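Local structure of uncharacterized protein (Vibrio parahaemolyticus M0605, 3X0T) at residues Ile33-Gly38 and Ala88-Arg93; Asp42-Gly47 and Asp77-Leu82; Thr52-Trp57 and Trp66-Ser71. The protein is PirA, a jelly-roll protein that is probably one component of a plasmid-borne pore-forming toxin of this marine pathogen. All blocks are in the same frame, centred on the assembly; numbering follows the deposited sequence.

Contact 1: Ile33-Gly38 and Ala88-Arg93; sequences IIPEVG and AFYHQR. With NO3 (nitrate ion), chain C.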
loop_
_atom_site.group_PDB
_atom_site.type_symbol
_atom_site.label_atom_id
_atom_site.label_comp_id
_atom_site.label_asym_id
_atom_site.label_seq_id
_atom_site.Cartn_x
_atom_site.Cartn_y
_atom_site.Cartn_z
ATOM N N ILE A 33 18.490 -1.449 -10.518
ATOM C CA ILE A 33 19.758 -2.170 -10.767
ATOM C C ILE A 33 19.683 -3.504 -10.124
ATOM O O ILE A 33 19.797 -4.529 -10.816
ATOM C CB ILE A 33 20.956 -1.341 -10.274
ATOM C CG1 ILE A 33 20.989 0.011 -10.932
ATOM C CG2 ILE A 33 22.218 -2.214 -10.543
ATOM C CD1 ILE A 33 22.088 0.954 -10.361
ATOM N N ILE A 34 19.468 -3.559 -8.827
ATOM C CA ILE A 34 19.366 -4.767 -8.058
ATOM C C ILE A 34 18.016 -4.763 -7.384
ATOM O O ILE A 34 17.690 -3.870 -6.598
ATOM C CB ILE A 34 20.497 -4.889 -7.005
ATOM C CG1 ILE A 34 21.881 -4.680 -7.613
ATOM C CG2 ILE A 34 20.359 -6.180 -6.201
ATOM C CD1 ILE A 34 22.274 -5.738 -8.622
ATOM N N PRO A 35 17.149 -5.757 -7.660
ATOM C CA PRO A 35 15.806 -5.760 -7.076
ATOM C C PRO A 35 15.809 -5.952 -5.607
ATOM O O PRO A 35 16.737 -6.570 -5.040
ATOM C CB PRO A 35 15.111 -6.880 -7.833
ATOM C CG PRO A 35 16.204 -7.800 -8.156
ATOM C CD PRO A 35 17.403 -6.944 -8.517
ATOM N N GLU A 36 14.744 -5.552 -4.925
ATOM C CA GLU A 36 14.644 -5.647 -3.465
ATOM C C GLU A 36 13.250 -6.070 -3.061
ATOM O O GLU A 36 12.251 -5.743 -3.733
ATOM C CB GLU A 36 14.916 -4.300 -2.803
ATOM C CG GLU A 36 16.272 -3.766 -2.981
ATOM C CD GLU A 36 16.595 -2.490 -2.150
ATOM O OE1 GLU A 36 15.727 -2.097 -1.244
ATOM O OE2 GLU A 36 17.616 -1.809 -2.458
ATOM N N VAL A 37 13.147 -6.774 -1.952
ATOM C CA VAL A 37 11.878 -6.996 -1.248
ATOM C C VAL A 37 11.335 -5.641 -0.778
ATOM O O VAL A 37 12.127 -4.760 -0.488
ATOM C CB VAL A 37 12.192 -8.021 -0.125
ATOM C CG1 VAL A 37 10.968 -8.273 0.717
ATOM C CG2 VAL A 37 12.717 -9.309 -0.738
ATOM N N GLY A 38 10.038 -5.502 -0.684
ATOM C CA GLY A 38 9.383 -4.275 -0.315
ATOM C C GLY A 38 9.111 -4.060 1.149
ATOM O O GLY A 38 9.919 -4.434 1.997
ATOM N N ALA A 88 11.452 -10.234 -4.587
ATOM C CA ALA A 88 12.089 -8.951 -4.810
ATOM C C ALA A 88 11.680 -8.391 -6.171
ATOM O O ALA A 88 11.485 -9.171 -7.140
ATOM C CB ALA A 88 13.613 -9.136 -4.741
ATOM N N PHE A 89 11.581 -7.064 -6.275
ATOM C CA PHE A 89 11.124 -6.409 -7.471
ATOM C C PHE A 89 12.042 -5.321 -7.892
ATOM O O PHE A 89 12.756 -4.703 -7.063
ATOM C CB PHE A 89 9.727 -5.791 -7.237
ATOM C CG PHE A 89 8.685 -6.797 -6.798
ATOM C CD1 PHE A 89 8.245 -7.770 -7.754
ATOM C CD2 PHE A 89 8.137 -6.793 -5.530
ATOM C CE1 PHE A 89 7.232 -8.669 -7.335
ATOM C CE2 PHE A 89 7.138 -7.684 -5.166
ATOM C CZ PHE A 89 6.687 -8.606 -6.062
ATOM N N TYR A 90 12.005 -4.933 -9.167
ATOM C CA TYR A 90 12.651 -3.736 -9.683
ATOM C C TYR A 90 11.829 -2.495 -9.416
ATOM O O TYR A 90 12.387 -1.417 -9.189
ATOM C CB TYR A 90 12.884 -3.900 -11.177
ATOM C CG TYR A 90 13.932 -4.938 -11.491
ATOM C CD1 TYR A 90 15.297 -4.630 -11.451
ATOM C CD2 TYR A 90 13.581 -6.244 -11.803
ATOM C CE1 TYR A 90 16.285 -5.565 -11.700
ATOM C CE2 TYR A 90 14.575 -7.194 -12.066
ATOM C CZ TYR A 90 15.900 -6.848 -12.022
ATOM O OH TYR A 90 16.902 -7.781 -12.235
ATOM N N HIS A 91 10.512 -2.615 -9.462
ATOM C CA HIS A 91 9.550 -1.550 -9.203
ATOM C C HIS A 91 8.427 -2.111 -8.397
ATOM O O HIS A 91 7.938 -3.205 -8.724
ATOM C CB HIS A 91 9.018 -0.908 -10.488
ATOM C CG HIS A 91 10.100 -0.337 -11.342
ATOM N ND1 HIS A 91 10.697 0.884 -11.078
ATOM C CD2 HIS A 91 10.804 -0.914 -12.369
ATOM C CE1 HIS A 91 11.691 1.046 -11.924
ATOM N NE2 HIS A 91 11.801 -0.032 -12.692
ATOM N N GLN A 92 7.939 -1.376 -7.410
ATOM C CA GLN A 92 6.797 -1.823 -6.619
ATOM C C GLN A 92 6.116 -0.611 -6.030
ATOM O O GLN A 92 6.739 0.439 -5.820
ATOM C CB GLN A 92 7.207 -2.887 -5.589
ATOM C CG GLN A 92 8.233 -2.362 -4.543
ATOM C CD GLN A 92 8.905 -3.498 -3.912
ATOM O OE1 GLN A 92 8.254 -4.314 -3.183
ATOM N NE2 GLN A 92 10.192 -3.673 -4.099
ATOM N N ARG A 93 4.829 -0.786 -5.714
ATOM C CA ARG A 93 4.092 0.283 -5.068
ATOM C C ARG A 93 2.902 -0.311 -4.337
ATOM O O ARG A 93 2.492 -1.452 -4.634
ATOM C CB ARG A 93 3.626 1.343 -6.081
ATOM C CG ARG A 93 2.582 0.902 -7.094
ATOM C CD ARG A 93 2.087 2.039 -7.908
ATOM N NE ARG A 93 1.075 1.584 -8.847
ATOM C CZ ARG A 93 0.290 2.419 -9.543
ATOM N NH1 ARG A 93 0.479 3.715 -9.469
ATOM N NH2 ARG A 93 -0.713 1.886 -10.237
HETATM N N NO3 C . 15.973 -6.825 -0.327
HETATM O O1 NO3 C . 17.031 -7.197 0.548
HETATM O O2 NO3 C . 15.705 -8.037 -0.840
HETATM O O3 NO3 C . 15.583 -5.499 -0.473
HETATM O O HOH W 1 19.602 -7.313 -11.433
#
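Ile33 turns its side chain from Ala88-Arg93 and takes part through its carbonyl. Its O lies near the plane of the Tyr90 ring, at the edge, and one water joins Ile33 O to Tyr90 OH, the water donating to the carbonyl. Pro35 supplies most of the apolar part. Its CB sits over the centre of the Tyr90 ring, 4.0 Å from the centroid and 1° off the normal, a CH-pi contact, while Pro35 CD comes to 3.6 Å from Tyr90 CE1. Pro35 and Tyr90 run side by side, and the same Pro35 CB also touches Ala88 CB. At Glu36 the two backbones pair. Glu36 N donates to Phe89 O at 3.0 Å, and Phe89 N returns a bond of 2.9 Å to Glu36 O. That same carbonyl is gripped a second time, by Gln92 NE2 at 2.9 Å, both donors standing above its plane. The carboxylate of Glu36 points elsewhere, to a salt bridge with Lys29. Val37 N gives an almost straight bond (178°) to O2 of a nitrate, probably from the crystallisation liquor, and Val37 CG2 touches Ala88 CB. Gly38 brings its CA to 3.1 Å from Gln92 OE1, whose hydrogen-bond donor is Tyr55 OH. With its CG in the crowded position between N and carbonyl carbon (chi1 62°), Gln92 thus turns a buried amide to two partners, one at each end. This is an isolated antiparallel bridge, one hydrogen-bonded pair reinforced by a side-chain amide, tying the connection between strands 22-30 and 41-45 to the entry of strand 91-98 in a jelly roll.

Contact 2: Asp42-Gly47 and Asp77-Leu82; sequences DIENTG and DETYHL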
loop_
_atom_site.group_PDB
_atom_site.type_symbol
_atom_site.label_atom_id
_atom_site.label_comp_id
_atom_site.label_asym_id
_atom_site.label_seq_id
_atom_site.Cartn_x
_atom_site.Cartn_y
_atom_site.Cartn_z
ATOM N N ASP A 42 -0.036 -1.429 7.328
ATOM C CA ASP A 42 -1.429 -1.621 7.697
ATOM C C ASP A 42 -2.222 -0.432 7.185
ATOM O O ASP A 42 -1.746 0.694 7.150
ATOM C CB ASP A 42 -1.654 -1.689 9.236
ATOM C CG ASP A 42 -0.701 -2.591 9.870
ATOM O OD1 ASP A 42 -0.551 -3.702 9.436
ATOM O OD2 ASP A 42 -0.089 -2.130 10.884
ATOM N N ILE A 43 -3.450 -0.684 6.754
ATOM C CA ILE A 43 -4.346 0.384 6.340
ATOM C C ILE A 43 -5.561 0.436 7.317
ATOM O O ILE A 43 -6.195 -0.600 7.549
ATOM C CB ILE A 43 -4.858 0.149 4.904
ATOM C CG1 ILE A 43 -5.901 1.262 4.562
ATOM C CG2 ILE A 43 -5.419 -1.258 4.617
ATOM C CD1 ILE A 43 -6.330 1.271 3.093
ATOM N N GLU A 44 -5.832 1.653 7.834
ATOM C CA GLU A 44 -7.061 1.894 8.601
ATOM C C GLU A 44 -7.950 2.756 7.694
ATOM O O GLU A 44 -7.601 3.842 7.293
ATOM C CB GLU A 44 -6.688 2.683 9.898
ATOM C CG GLU A 44 -7.896 3.029 10.698
ATOM C CD GLU A 44 -7.616 3.987 11.848
ATOM O OE1 GLU A 44 -6.492 4.599 11.934
ATOM O OE2 GLU A 44 -8.565 4.220 12.636
ATOM N N ASN A 45 -9.145 2.211 7.430
ATOM C CA ASN A 45 -10.112 2.947 6.632
ATOM C C ASN A 45 -10.915 3.886 7.519
ATOM O O ASN A 45 -11.628 3.384 8.411
ATOM C CB ASN A 45 -11.001 1.928 5.965
ATOM C CG ASN A 45 -12.050 2.583 5.042
ATOM O OD1 ASN A 45 -12.279 3.799 5.099
ATOM N ND2 ASN A 45 -12.627 1.760 4.175
ATOM N N THR A 46 -10.745 5.200 7.357
ATOM C CA THR A 46 -11.352 6.194 8.255
ATOM C C THR A 46 -12.510 6.936 7.536
ATOM O O THR A 46 -12.998 7.953 8.058
ATOM C CB THR A 46 -10.341 7.161 8.774
ATOM O OG1 THR A 46 -9.872 7.939 7.662
ATOM C CG2 THR A 46 -9.201 6.488 9.499
ATOM N N GLY A 47 -12.918 6.420 6.401
ATOM C CA GLY A 47 -14.049 7.008 5.643
ATOM C C GLY A 47 -15.279 6.144 5.808
ATOM O O GLY A 47 -15.381 5.316 6.708
ATOM N N ASP A 77 -13.865 1.776 8.933
ATOM C CA ASP A 77 -13.415 1.594 10.306
ATOM C C ASP A 77 -12.482 0.362 10.472
ATOM O O ASP A 77 -12.014 0.154 11.611
ATOM C CB ASP A 77 -14.537 1.482 11.335
ATOM C CG ASP A 77 -15.679 2.457 11.143
ATOM O OD1 ASP A 77 -15.546 3.648 10.843
ATOM O OD2 ASP A 77 -16.799 1.998 11.318
ATOM N N GLU A 78 -12.267 -0.472 9.469
ATOM C CA GLU A 78 -11.414 -1.641 9.661
ATOM C C GLU A 78 -9.958 -1.271 9.456
ATOM O O GLU A 78 -9.627 -0.339 8.695
ATOM C CB GLU A 78 -11.702 -2.732 8.610
ATOM C CG GLU A 78 -13.076 -3.418 8.707
ATOM C CD GLU A 78 -13.238 -4.568 7.647
ATOM O OE1 GLU A 78 -12.534 -4.698 6.551
ATOM O OE2 GLU A 78 -14.175 -5.280 8.045
ATOM N N THR A 79 -9.106 -2.064 10.108
ATOM C CA THR A 79 -7.684 -2.013 9.860
ATOM C C THR A 79 -7.235 -3.351 9.320
ATOM O O THR A 79 -7.647 -4.404 9.801
ATOM C CB THR A 79 -6.888 -1.661 11.105
ATOM O OG1 THR A 79 -7.341 -0.385 11.586
ATOM C CG2 THR A 79 -5.498 -1.663 10.885
ATOM N N TYR A 80 -6.400 -3.354 8.290
ATOM C CA TYR A 80 -5.966 -4.548 7.618
ATOM C C TYR A 80 -4.451 -4.577 7.373
ATOM O O TYR A 80 -3.904 -3.539 7.025
ATOM C CB TYR A 80 -6.633 -4.659 6.264
ATOM C CG TYR A 80 -6.158 -5.778 5.449
ATOM C CD1 TYR A 80 -6.547 -7.095 5.775
ATOM C CD2 TYR A 80 -5.269 -5.595 4.372
ATOM C CE1 TYR A 80 -6.109 -8.163 5.021
ATOM C CE2 TYR A 80 -4.860 -6.675 3.594
ATOM C CZ TYR A 80 -5.280 -7.967 3.955
ATOM O OH TYR A 80 -4.835 -9.025 3.169
ATOM N N HIS A 81 -3.799 -5.717 7.607
ATOM C CA HIS A 81 -2.324 -5.831 7.389
ATOM C C HIS A 81 -2.031 -6.394 6.041
ATOM O O HIS A 81 -2.458 -7.499 5.671
ATOM C CB HIS A 81 -1.759 -6.789 8.449
ATOM C CG HIS A 81 -0.300 -6.993 8.215
ATOM N ND1 HIS A 81 0.649 -6.029 8.510
ATOM C CD2 HIS A 81 0.400 -8.006 7.683
ATOM C CE1 HIS A 81 1.874 -6.433 8.174
ATOM N NE2 HIS A 81 1.747 -7.641 7.680
ATOM N N LEU A 82 -1.375 -5.569 5.188
ATOM C CA LEU A 82 -0.904 -6.011 3.888
ATOM C C LEU A 82 0.556 -6.368 4.013
ATOM O O LEU A 82 1.445 -5.507 4.121
ATOM C CB LEU A 82 -1.076 -4.850 2.884
ATOM C CG LEU A 82 -0.573 -5.120 1.468
ATOM C CD1 LEU A 82 -1.259 -6.318 0.871
ATOM C CD2 LEU A 82 -0.712 -3.902 0.603
HETATM O O HOH W 2 -10.811 2.575 13.459
HETATM O O HOH W 3 -14.491 5.505 9.432
#
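Two neighbouring antiparallel strands of a jelly-roll sheet meet here: 41-45 lies next to 79-82, an edge strand of its four-stranded sheet within this chain. Ile43 and Tyr80 form the hydrogen-bonded pair, exchanging two bonds of 2.9 Å, Ile43 N to Tyr80 O and Tyr80 N to Ile43 O, both in the carbonyl planes. Asp42 with His81 and Glu44 with Thr79 are the non-hydrogen-bonded pairs on either side. Asn45 N meets Glu78 O nearly along the C=O axis of Glu78, and a weak bond from Asp77 N to Asn45 O continues the pairing.

Ile43 turns into the core between the sheets, toward Ile53 and Val96, and its CG2 lies 4.0 Å from Tyr80 CB; the Tyr80 ring leads away to stack on His72. On the other face Thr79 OG1 rests against CB and CG of Glu44, whose OE1 is bonded to Tyr109.

Where strand 41-45 ends, Asn45 OD1 accepts from Gly47 N at 3.0 Å, an Asx turn, while ND2 reaches Gly49 O. A water bridges Gly47 O and Asp77 OD1.

His81 NE2 reaches Gln83 OE1, an acceptor, so both ring nitrogens appear to donate and the imidazole is probably protonated, a charge the Asp42 carboxylate would favour. His81 ND1 donates to Asp42 OD1 at 2.8 Å, with the oxygen 4° out of the imidazole plane and the carboxylate turned 53° against the ring.

Contact 3: Thr52-Trp57 and Trp66-Ser71; sequences TIQYQW and WKVAKS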
loop_
_atom_site.group_PDB
_atom_site.type_symbol
_atom_site.label_atom_id
_atom_site.label_comp_id
_atom_site.label_asym_id
_atom_site.label_seq_id
_atom_site.Cartn_x
_atom_site.Cartn_y
_atom_site.Cartn_z
ATOM N N THR A 52 -10.167 -0.596 -1.769
ATOM C CA THR A 52 -9.262 -1.718 -2.090
ATOM C C THR A 52 -7.798 -1.295 -1.896
ATOM O O THR A 52 -7.453 -0.186 -2.310
ATOM C CB THR A 52 -9.481 -2.143 -3.523
ATOM O OG1 THR A 52 -10.808 -2.689 -3.612
ATOM C CG2 THR A 52 -8.491 -3.226 -3.956
ATOM N N ILE A 53 -6.987 -2.124 -1.267
ATOM C CA ILE A 53 -5.557 -1.894 -1.234
ATOM C C ILE A 53 -4.886 -2.936 -2.101
ATOM O O ILE A 53 -5.256 -4.133 -2.059
ATOM C CB ILE A 53 -5.022 -1.868 0.207
ATOM C CG1 ILE A 53 -3.572 -1.353 0.223
ATOM C CG2 ILE A 53 -5.194 -3.192 0.945
ATOM C CD1 ILE A 53 -3.063 -1.035 1.611
ATOM N N GLN A 54 -3.913 -2.507 -2.891
ATOM C CA GLN A 54 -3.173 -3.461 -3.743
ATOM C C GLN A 54 -1.676 -3.265 -3.614
ATOM O O GLN A 54 -1.172 -2.135 -3.512
ATOM C CB GLN A 54 -3.513 -3.335 -5.257
ATOM C CG GLN A 54 -5.003 -3.555 -5.518
ATOM C CD GLN A 54 -5.301 -3.738 -6.931
ATOM O OE1 GLN A 54 -4.699 -3.139 -7.852
ATOM N NE2 GLN A 54 -6.305 -4.627 -7.158
ATOM N N TYR A 55 -0.967 -4.381 -3.641
ATOM C CA TYR A 55 0.491 -4.412 -3.771
ATOM C C TYR A 55 0.786 -4.695 -5.237
ATOM O O TYR A 55 0.355 -5.720 -5.726
ATOM C CB TYR A 55 1.094 -5.485 -2.853
ATOM C CG TYR A 55 2.491 -5.207 -2.462
ATOM C CD1 TYR A 55 3.548 -5.279 -3.405
ATOM C CD2 TYR A 55 2.809 -4.781 -1.173
ATOM C CE1 TYR A 55 4.844 -4.925 -3.049
ATOM C CE2 TYR A 55 4.096 -4.416 -0.827
ATOM C CZ TYR A 55 5.112 -4.488 -1.768
ATOM O OH TYR A 55 6.382 -4.108 -1.387
ATOM N N GLN A 56 1.491 -3.778 -5.903
ATOM C CA GLN A 56 1.745 -3.891 -7.337
ATOM C C GLN A 56 3.234 -3.913 -7.624
ATOM O O GLN A 56 4.030 -3.417 -6.796
ATOM C CB GLN A 56 1.109 -2.735 -8.074
ATOM C CG GLN A 56 -0.410 -2.731 -7.944
ATOM C CD GLN A 56 -1.072 -1.669 -8.790
ATOM O OE1 GLN A 56 -0.398 -0.831 -9.415
ATOM N NE2 GLN A 56 -2.404 -1.693 -8.824
ATOM N N TRP A 57 3.614 -4.481 -8.772
ATOM C CA TRP A 57 5.010 -4.572 -9.153
ATOM C C TRP A 57 5.173 -4.269 -10.616
ATOM O O TRP A 57 4.217 -4.376 -11.398
ATOM C CB TRP A 57 5.624 -5.932 -8.758
ATOM C CG TRP A 57 5.117 -7.072 -9.599
ATOM C CD1 TRP A 57 3.945 -7.794 -9.423
ATOM C CD2 TRP A 57 5.726 -7.600 -10.775
ATOM N NE1 TRP A 57 3.838 -8.737 -10.395
ATOM C CE2 TRP A 57 4.893 -8.630 -11.256
ATOM C CE3 TRP A 57 6.892 -7.290 -11.505
ATOM C CZ2 TRP A 57 5.183 -9.319 -12.460
ATOM C CZ3 TRP A 57 7.162 -7.967 -12.683
ATOM C CH2 TRP A 57 6.319 -8.980 -13.137
ATOM N N TRP A 66 2.046 -1.767 -14.634
ATOM C CA TRP A 66 1.958 -2.335 -13.266
ATOM C C TRP A 66 1.182 -3.658 -13.283
ATOM O O TRP A 66 0.204 -3.791 -14.036
ATOM C CB TRP A 66 1.218 -1.381 -12.330
ATOM C CG TRP A 66 2.039 -0.163 -11.998
ATOM C CD1 TRP A 66 1.812 1.136 -12.438
ATOM C CD2 TRP A 66 3.176 -0.097 -11.139
ATOM N NE1 TRP A 66 2.764 1.967 -11.876
ATOM C CE2 TRP A 66 3.621 1.236 -11.099
ATOM C CE3 TRP A 66 3.868 -1.084 -10.400
ATOM C CZ2 TRP A 66 4.723 1.627 -10.324
ATOM C CZ3 TRP A 66 4.985 -0.689 -9.667
ATOM C CH2 TRP A 66 5.404 0.667 -9.611
ATOM N N LYS A 67 1.587 -4.577 -12.425
ATOM C CA LYS A 67 0.900 -5.857 -12.240
ATOM C C LYS A 67 0.492 -5.996 -10.804
ATOM O O LYS A 67 1.149 -5.450 -9.916
ATOM C CB LYS A 67 1.838 -7.034 -12.601
ATOM C CG LYS A 67 2.289 -7.075 -14.035
ATOM C CD LYS A 67 3.743 -6.458 -14.139
ATOM C CE LYS A 67 4.397 -6.641 -15.524
ATOM N NZ LYS A 67 3.705 -5.937 -16.615
ATOM N N VAL A 68 -0.597 -6.699 -10.518
ATOM C CA VAL A 68 -1.106 -6.884 -9.202
ATOM C C VAL A 68 -0.550 -8.168 -8.546
ATOM O O VAL A 68 -0.766 -9.256 -9.074
ATOM C CB VAL A 68 -2.651 -6.878 -9.181
ATOM C CG1 VAL A 68 -3.157 -7.085 -7.738
ATOM C CG2 VAL A 68 -3.209 -5.663 -9.858
ATOM N N ALA A 69 0.174 -8.005 -7.447
ATOM C CA ALA A 69 0.645 -9.156 -6.651
ATOM C C ALA A 69 -0.340 -9.500 -5.551
ATOM O O ALA A 69 -0.441 -10.696 -5.211
ATOM C CB ALA A 69 2.013 -8.877 -6.039
ATOM N N LYS A 70 -0.988 -8.526 -4.911
ATOM C CA LYS A 70 -1.928 -8.755 -3.804
ATOM C C LYS A 70 -3.013 -7.721 -3.878
ATOM O O LYS A 70 -2.755 -6.571 -4.278
ATOM C CB LYS A 70 -1.249 -8.683 -2.450
ATOM C CG LYS A 70 -0.184 -9.751 -2.169
ATOM C CD LYS A 70 0.227 -9.827 -0.687
ATOM C CE LYS A 70 1.124 -10.985 -0.365
ATOM N NZ LYS A 70 1.244 -11.029 1.134
ATOM N N SER A 71 -4.223 -8.093 -3.465
ATOM C CA SER A 71 -5.330 -7.163 -3.419
ATOM C C SER A 71 -6.269 -7.506 -2.267
ATOM O O SER A 71 -6.466 -8.713 -2.024
ATOM C CB SER A 71 -6.087 -7.203 -4.743
ATOM O OG SER A 71 -7.074 -6.198 -4.853
#
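Trp57, Lys67 and Gln56 have the most surface buried in this beta hairpin of the jelly roll, in which strand 67-74 is broken by a classic beta bulge opposite strand 51-58. Trp57 has its CG in the crowded position between N and carbonyl carbon (chi1 71°), which brings the indole back over the partner strand. Lys67 crosses one face of it obliquely: CB lies 3.4 Å from Trp57 NE1, and CD sits 3.6 Å above the ring plane, offset toward the rim, a CH-pi contact. A bend at chi2 (99°) carries the aliphatic chain along the indole, so that the methylenes make the contact; the ammonium goes on to Gly65 O, and its attraction to the ring is at most weak. Beneath this packing Trp57 and Lys67 exchange two backbone bonds as a hydrogen-bonded pair. The indole also stacks with Phe89.

Gln56 points to the face shared with Gln54, Val68 and Ser71. Its OE1 lies 3.4 Å from Trp66 CB, and accepts from Arg93, which also makes a cation-pi contact with Trp66. The Trp66 ring brings CE3 to 3.4 Å from Trp57 C.

Midway along the pairing, Tyr55 O accepts from both Ala69 N and Lys70 N, the doubled contact that defines the bulge and shifts the register by one residue. The side-chain amides then form a short hydrogen-bonded chain along that face: Gln56 NE2 donates in plane to Gln54 OE1 at 2.9 Å, and Gln54 NE2 in turn donates to Ser71 OG at 2.9 Å.

In the fold
The three contacts sample both sheets of the jelly roll, and along the chain they are nested: contact 3 lies inside the loop closed by contact 2, which lies inside that closed by contact 1. Contacts 1 and 3, centres 14 Å apart, both reach the same sheet, contact 1 through the start of strand 91-98, beside strand 51-58; Arg93 O lies 2.8 Å from Gln56 N, and Phe89 CD1 packs 3.4 Å from Trp57 CB. Contact 2 belongs to the other sheet and meets contact 3 across the apolar core, Ile43 CG2 and Leu82 CD2 each 3.8 Å from Ile53 CD1. Contacts 1 and 2 stand about 24 Å apart between centres, on opposite sides of the chain's centre.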